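Long-range contact in GDP-L-fucose synthase (Campylobacter jejuni subsp. jejuni serotype O:2, PDB 7M13), which probably catalyses the NADPH-dependent reduction that yields GDP-D-glycero-L-gluco-heptose, a sugar nucleotide for the capsular polysaccharide: residues V77-Q91 with Y135-G147. Sequence-based numbering, arbitrary orientation.
Sequences VAQRADFIYENLMIQ and YGAYSFGAAKIAG. With NAP (NADP nicotinamide-adenine-dinucleotide phosphate), chain E.
The first turns of helices 80-100 and 138-158 (80-91 and 138-147) run nearly parallel, their axes 7.7 Å apart at closest approach and inclined at 15°, and F83, I84 and N87 meet S139, F140 and A143 along the seam. Small residues permit this closeness: the A143 methyl packs against the backbone of F83 and I84 and the CB of N87, while L88 CD2 lies 3.5 Å from A146 CB. S139, its OG held between backbone N and carbonyl carbon (chi1 70°), donates to R80 O at 2.7 Å, in the carbonyl plane on a lone pair.

R80, long and planar at its tip, suits the N-terminal end. Its NH1 and NH2 grip Y135 O end-on, in the guanidinium plane but tilted from the carbonyl plane. The guanidinium also covers one face of the Y135 ring as a cation-pi stack, planes 21° apart. A water joins NH1 to V77 O and G136 O.

Q91 fits as a knob among A143, K144, A146 and G147; G147, lacking a side chain, lets the amide approach, and NE2 donates from above the carbonyl plane to A143 O, which also accepts from G147 N. A water links OE1 to K144 NZ, which donates to O2D and O3D of the nicotinamide ribose and to F109 O. F140 and K144 occupy the Tyr and Lys positions of the short-chain dehydrogenase YxxxK motif, phenylalanine replacing the tyrosine. In this Rossmann-type domain the helices pack beside strand 105-111, while Y85 and A81 face the second subunit.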
loop_
_atom_site.group_PDB
_atom_site.type_symbol
_atom_site.label_atom_id
_atom_site.label_comp_id
_atom_site.label_asym_id
_atom_site.label_seq_id
_atom_site.Cartn_x
_atom_site.Cartn_y
_atom_site.Cartn_z
ATOM N N VAL B 77 -4.975 -18.631 5.119
ATOM C CA VAL B 77 -5.543 -17.629 4.174
ATOM C C VAL B 77 -6.598 -16.782 4.894
ATOM O O VAL B 77 -6.806 -15.652 4.470
ATOM C CB VAL B 77 -6.092 -18.274 2.883
ATOM C CG1 VAL B 77 -7.396 -19.017 3.118
ATOM C CG2 VAL B 77 -6.260 -17.251 1.768
ATOM N N ALA B 78 -7.187 -17.246 6.002
ATOM C CA ALA B 78 -8.183 -16.444 6.763
ATOM C C ALA B 78 -7.569 -15.177 7.377
ATOM O O ALA B 78 -8.349 -14.262 7.734
ATOM C CB ALA B 78 -8.822 -17.295 7.840
ATOM N N GLN B 79 -6.250 -15.138 7.569
ATOM C CA GLN B 79 -5.543 -14.038 8.274
ATOM C C GLN B 79 -5.390 -12.813 7.348
ATOM O O GLN B 79 -4.324 -12.184 7.333
ATOM C CB GLN B 79 -4.206 -14.543 8.799
ATOM C CG GLN B 79 -4.338 -15.559 9.934
ATOM C CD GLN B 79 -3.022 -15.882 10.595
ATOM O OE1 GLN B 79 -2.562 -17.027 10.527
ATOM N NE2 GLN B 79 -2.387 -14.897 11.231
ATOM N N ARG B 80 -6.474 -12.398 6.703
ATOM C CA ARG B 80 -6.430 -11.378 5.634
ATOM C C ARG B 80 -5.963 -10.036 6.201
ATOM O O ARG B 80 -5.196 -9.320 5.553
ATOM C CB ARG B 80 -7.830 -11.220 5.048
ATOM C CG ARG B 80 -7.861 -10.559 3.694
ATOM C CD ARG B 80 -9.243 -10.746 3.074
ATOM N NE ARG B 80 -9.354 -10.279 1.703
ATOM C CZ ARG B 80 -8.965 -10.965 0.647
ATOM N NH1 ARG B 80 -8.406 -12.146 0.793
ATOM N NH2 ARG B 80 -9.159 -10.473 -0.547
ATOM N N ALA B 81 -6.419 -9.630 7.374
ATOM C CA ALA B 81 -5.984 -8.359 8.001
ATOM C C ALA B 81 -4.529 -8.477 8.437
ATOM O O ALA B 81 -3.765 -7.519 8.274
ATOM C CB ALA B 81 -6.843 -8.039 9.210
ATOM N N ASP B 82 -4.149 -9.584 9.072
ATOM C CA ASP B 82 -2.787 -9.754 9.594
ATOM C C ASP B 82 -1.794 -9.636 8.443
ATOM O O ASP B 82 -0.728 -9.057 8.653
ATOM C CB ASP B 82 -2.666 -11.064 10.364
ATOM C CG ASP B 82 -3.660 -11.263 11.493
ATOM O OD1 ASP B 82 -4.214 -10.242 11.999
ATOM O OD2 ASP B 82 -3.883 -12.471 11.857
ATOM N N PHE B 83 -2.112 -10.190 7.284
ATOM C CA PHE B 83 -1.148 -10.187 6.165
ATOM C C PHE B 83 -0.768 -8.756 5.796
ATOM O O PHE B 83 0.379 -8.490 5.388
ATOM C CB PHE B 83 -1.679 -10.868 4.910
ATOM C CG PHE B 83 -1.902 -12.335 5.071
ATOM C CD1 PHE B 83 -3.007 -12.892 4.493
ATOM C CD2 PHE B 83 -1.017 -13.132 5.763
ATOM C CE1 PHE B 83 -3.262 -14.240 4.633
ATOM C CE2 PHE B 83 -1.288 -14.485 5.919
ATOM C CZ PHE B 83 -2.393 -15.023 5.336
ATOM N N ILE B 84 -1.747 -7.863 5.800
ATOM C CA ILE B 84 -1.463 -6.476 5.372
ATOM C C ILE B 84 -0.929 -5.695 6.574
ATOM O O ILE B 84 0.130 -5.046 6.443
ATOM C CB ILE B 84 -2.634 -5.799 4.639
ATOM C CG1 ILE B 84 -2.226 -4.372 4.234
ATOM C CG2 ILE B 84 -3.960 -5.822 5.388
ATOM C CD1 ILE B 84 -3.089 -3.775 3.180
ATOM N N TYR B 85 -1.545 -5.767 7.752
ATOM C CA TYR B 85 -1.026 -4.980 8.892
ATOM C C TYR B 85 0.412 -5.385 9.262
ATOM O O TYR B 85 1.279 -4.507 9.404
ATOM C CB TYR B 85 -1.973 -5.075 10.082
ATOM C CG TYR B 85 -1.427 -4.405 11.314
ATOM C CD1 TYR B 85 -1.335 -3.026 11.399
ATOM C CD2 TYR B 85 -0.897 -5.128 12.348
ATOM C CE1 TYR B 85 -0.796 -2.383 12.505
ATOM C CE2 TYR B 85 -0.347 -4.514 13.462
ATOM C CZ TYR B 85 -0.302 -3.131 13.549
ATOM O OH TYR B 85 0.265 -2.526 14.641
ATOM N N GLU B 86 0.630 -6.651 9.549
ATOM C CA GLU B 86 1.914 -7.091 10.127
ATOM C C GLU B 86 3.025 -6.786 9.131
ATOM O O GLU B 86 4.091 -6.296 9.522
ATOM C CB GLU B 86 1.838 -8.549 10.565
ATOM C CG GLU B 86 0.944 -8.703 11.777
ATOM C CD GLU B 86 0.991 -10.054 12.451
ATOM O OE1 GLU B 86 2.052 -10.723 12.379
ATOM O OE2 GLU B 86 -0.053 -10.429 13.058
ATOM N N ASN B 87 2.795 -7.116 7.849
ATOM C CA ASN B 87 3.864 -6.947 6.841
ATOM C C ASN B 87 4.089 -5.461 6.580
ATOM O O ASN B 87 5.230 -5.056 6.445
ATOM C CB ASN B 87 3.584 -7.774 5.587
ATOM C CG ASN B 87 3.735 -9.255 5.905
ATOM O OD1 ASN B 87 4.781 -9.680 6.441
ATOM N ND2 ASN B 87 2.743 -10.049 5.564
ATOM N N LEU B 88 3.027 -4.655 6.517
ATOM C CA LEU B 88 3.274 -3.190 6.404
ATOM C C LEU B 88 4.082 -2.699 7.602
ATOM O O LEU B 88 4.957 -1.859 7.425
ATOM C CB LEU B 88 1.958 -2.406 6.277
ATOM C CG LEU B 88 1.199 -2.540 4.971
ATOM C CD1 LEU B 88 -0.089 -1.746 5.044
ATOM C CD2 LEU B 88 2.030 -2.100 3.778
ATOM N N MET B 89 3.772 -3.131 8.827
ATOM C CA MET B 89 4.509 -2.637 10.002
ATOM C C MET B 89 5.986 -3.077 9.929
ATOM O O MET B 89 6.861 -2.229 10.171
ATOM C CB MET B 89 3.896 -3.066 11.328
ATOM C CG MET B 89 2.495 -2.444 11.607
ATOM S SD MET B 89 2.514 -0.645 11.665
ATOM C CE MET B 89 3.741 -0.405 12.936
ATOM N N ILE B 90 6.248 -4.325 9.605
ATOM C CA ILE B 90 7.638 -4.822 9.495
ATOM C C ILE B 90 8.380 -3.958 8.472
ATOM O O ILE B 90 9.478 -3.459 8.722
ATOM C CB ILE B 90 7.655 -6.312 9.159
ATOM C CG1 ILE B 90 7.124 -7.133 10.336
ATOM C CG2 ILE B 90 9.079 -6.708 8.788
ATOM C CD1 ILE B 90 6.857 -8.568 9.986
ATOM N N GLN B 91 7.805 -3.864 7.288
ATOM C CA GLN B 91 8.398 -3.117 6.162
ATOM C C GLN B 91 8.650 -1.676 6.595
ATOM O O GLN B 91 9.790 -1.136 6.414
ATOM C CB GLN B 91 7.493 -3.155 4.928
ATOM C CG GLN B 91 7.359 -4.541 4.301
ATOM C CD GLN B 91 6.184 -4.723 3.374
ATOM O OE1 GLN B 91 5.871 -5.874 3.033
ATOM N NE2 GLN B 91 5.487 -3.656 3.035
ATOM N N TYR B 135 -7.320 -13.264 -5.404
ATOM C CA TYR B 135 -8.181 -12.948 -4.250
ATOM C C TYR B 135 -7.557 -13.393 -2.917
ATOM O O TYR B 135 -7.526 -12.616 -1.930
ATOM C CB TYR B 135 -9.547 -13.595 -4.434
ATOM C CG TYR B 135 -10.462 -13.148 -3.347
ATOM C CD1 TYR B 135 -11.115 -11.942 -3.472
ATOM C CD2 TYR B 135 -10.583 -13.857 -2.167
ATOM C CE1 TYR B 135 -11.905 -11.448 -2.458
ATOM C CE2 TYR B 135 -11.381 -13.379 -1.130
ATOM C CZ TYR B 135 -12.048 -12.176 -1.302
ATOM O OH TYR B 135 -12.866 -11.639 -0.363
ATOM N N GLY B 136 -7.087 -14.631 -2.814
ATOM C CA GLY B 136 -6.582 -15.141 -1.536
ATOM C C GLY B 136 -5.392 -14.340 -1.036
ATOM O O GLY B 136 -5.271 -14.100 0.200
ATOM N N ALA B 137 -4.544 -13.886 -1.941
ATOM C CA ALA B 137 -3.290 -13.195 -1.571
ATOM C C ALA B 137 -3.450 -11.691 -1.783
ATOM O O ALA B 137 -2.450 -10.972 -1.838
ATOM C CB ALA B 137 -2.136 -13.767 -2.352
ATOM N N TYR B 138 -4.678 -11.202 -1.869
ATOM C CA TYR B 138 -4.928 -9.782 -2.232
ATOM C C TYR B 138 -4.259 -8.841 -1.232
ATOM O O TYR B 138 -3.581 -7.856 -1.605
ATOM C CB TYR B 138 -6.442 -9.583 -2.256
ATOM C CG TYR B 138 -6.976 -8.203 -2.560
ATOM C CD1 TYR B 138 -6.985 -7.668 -3.847
ATOM C CD2 TYR B 138 -7.512 -7.429 -1.541
ATOM C CE1 TYR B 138 -7.539 -6.422 -4.112
ATOM C CE2 TYR B 138 -8.089 -6.195 -1.797
ATOM C CZ TYR B 138 -8.090 -5.687 -3.079
ATOM O OH TYR B 138 -8.666 -4.465 -3.308
ATOM N N SER B 139 -4.501 -9.055 0.046
ATOM C CA SER B 139 -3.976 -8.158 1.091
ATOM C C SER B 139 -2.470 -8.328 1.265
ATOM O O SER B 139 -1.760 -7.322 1.470
ATOM C CB SER B 139 -4.748 -8.297 2.348
ATOM O OG SER B 139 -4.516 -9.540 2.976
ATOM N N PHE B 140 -1.965 -9.540 1.138
ATOM C CA PHE B 140 -0.511 -9.812 1.205
ATOM C C PHE B 140 0.188 -9.157 0.019
ATOM O O PHE B 140 1.209 -8.472 0.206
ATOM C CB PHE B 140 -0.319 -11.321 1.213
ATOM C CG PHE B 140 1.117 -11.748 1.203
ATOM C CD1 PHE B 140 1.842 -11.875 2.367
ATOM C CD2 PHE B 140 1.733 -12.049 0.006
ATOM C CE1 PHE B 140 3.168 -12.276 2.331
ATOM C CE2 PHE B 140 3.049 -12.462 -0.015
ATOM C CZ PHE B 140 3.760 -12.561 1.137
ATOM N N GLY B 141 -0.354 -9.337 -1.186
ATOM C CA GLY B 141 0.231 -8.725 -2.393
ATOM C C GLY B 141 0.231 -7.219 -2.269
ATOM O O GLY B 141 1.205 -6.589 -2.677
ATOM N N ALA B 142 -0.847 -6.628 -1.753
ATOM C CA ALA B 142 -0.909 -5.161 -1.562
ATOM C C ALA B 142 0.202 -4.745 -0.600
ATOM O O ALA B 142 0.854 -3.703 -0.848
ATOM C CB ALA B 142 -2.278 -4.732 -1.103
ATOM N N ALA B 143 0.422 -5.486 0.493
ATOM C CA ALA B 143 1.513 -5.131 1.427
ATOM C C ALA B 143 2.857 -5.204 0.699
ATOM O O ALA B 143 3.682 -4.253 0.830
ATOM C CB ALA B 143 1.467 -6.044 2.620
ATOM N N LYS B 144 3.052 -6.193 -0.156
ATOM C CA LYS B 144 4.342 -6.334 -0.887
ATOM C C LYS B 144 4.520 -5.195 -1.906
ATOM O O LYS B 144 5.612 -4.681 -2.022
ATOM C CB LYS B 144 4.440 -7.696 -1.553
ATOM C CG LYS B 144 4.687 -8.835 -0.570
ATOM C CD LYS B 144 5.998 -8.710 0.178
ATOM C CE LYS B 144 6.431 -10.031 0.766
ATOM N NZ LYS B 144 7.661 -9.895 1.572
ATOM N N ILE B 145 3.446 -4.774 -2.557
ATOM C CA ILE B 145 3.501 -3.595 -3.450
ATOM C C ILE B 145 3.978 -2.385 -2.636
ATOM O O ILE B 145 4.860 -1.615 -3.081
ATOM C CB ILE B 145 2.139 -3.338 -4.131
ATOM C CG1 ILE B 145 1.794 -4.445 -5.130
ATOM C CG2 ILE B 145 2.126 -1.980 -4.793
ATOM C CD1 ILE B 145 0.412 -4.373 -5.651
ATOM N N ALA B 146 3.371 -2.157 -1.475
ATOM C CA ALA B 146 3.695 -0.965 -0.667
ATOM C C ALA B 146 5.160 -1.053 -0.224
ATOM O O ALA B 146 5.815 -0.013 -0.120
ATOM C CB ALA B 146 2.799 -0.873 0.540
ATOM N N GLY B 147 5.683 -2.237 0.043
ATOM C CA GLY B 147 7.104 -2.433 0.372
ATOM C C GLY B 147 8.004 -1.992 -0.756
ATOM O O GLY B 147 8.952 -1.209 -0.550
HETATM P PA NAP E . 10.105 -17.496 6.391
HETATM O O1A NAP E . 8.608 -17.569 6.456
HETATM O O2A NAP E . 10.853 -18.800 6.256
HETATM O O5B NAP E . 10.712 -16.776 7.647
HETATM C C5B NAP E . 10.188 -15.528 8.098
HETATM C C4B NAP E . 10.934 -15.173 9.345
HETATM O O4B NAP E . 10.477 -13.862 9.754
HETATM C C3B NAP E . 10.687 -16.123 10.536
HETATM O O3B NAP E . 11.934 -16.586 11.042
HETATM C C2B NAP E . 9.894 -15.267 11.517
HETATM O O2B NAP E . 10.212 -15.517 12.887
HETATM C C1B NAP E . 10.366 -13.862 11.162
HETATM N N9A NAP E . 9.403 -12.861 11.569
HETATM C C8A NAP E . 8.109 -12.726 11.168
HETATM N N7A NAP E . 7.448 -11.790 11.805
HETATM C C5A NAP E . 8.368 -11.279 12.696
HETATM C C6A NAP E . 8.272 -10.268 13.668
HETATM N N6A NAP E . 7.148 -9.595 13.943
HETATM N N1A NAP E . 9.382 -10.017 14.397
HETATM C C2A NAP E . 10.499 -10.713 14.146
HETATM N N3A NAP E . 10.698 -11.692 13.261
HETATM C C4A NAP E . 9.577 -11.931 12.568
HETATM O O3 NAP E . 10.512 -16.534 5.182
HETATM P PN NAP E . 11.091 -16.930 3.762
HETATM O O1N NAP E . 10.241 -17.999 3.196
HETATM O O2N NAP E . 12.540 -17.152 3.940
HETATM O O5D NAP E . 10.838 -15.560 2.954
HETATM C C5D NAP E . 11.835 -14.566 2.891
HETATM C C4D NAP E . 11.313 -13.448 2.035
HETATM O O4D NAP E . 11.091 -13.928 0.681
HETATM C C3D NAP E . 9.982 -12.841 2.504
HETATM O O3D NAP E . 9.945 -11.432 2.239
HETATM C C2D NAP E . 8.997 -13.596 1.655
HETATM O O2D NAP E . 7.730 -12.955 1.543
HETATM C C1D NAP E . 9.731 -13.678 0.332
HETATM N N1N NAP E . 9.186 -14.765 -0.512
HETATM C C2N NAP E . 9.233 -16.074 -0.119
HETATM C C3N NAP E . 8.648 -17.039 -0.867
HETATM C C7N NAP E . 8.656 -18.475 -0.482
HETATM O O7N NAP E . 8.251 -19.321 -1.306
HETATM N N7N NAP E . 9.107 -18.793 0.728
HETATM C C4N NAP E . 8.022 -16.701 -2.129
HETATM C C5N NAP E . 8.046 -15.304 -2.503
HETATM C C6N NAP E . 8.533 -14.416 -1.692
HETATM P P2B NAP E . 9.584 -16.797 13.650
HETATM O O1X NAP E . 10.390 -17.954 13.128
HETATM O O2X NAP E . 8.144 -16.866 13.391
HETATM O O3X NAP E . 9.853 -16.494 15.136
HETATM O O HOH W 1 -6.617 -13.585 2.557
HETATM O O HOH W 2 6.917 -8.232 3.690
#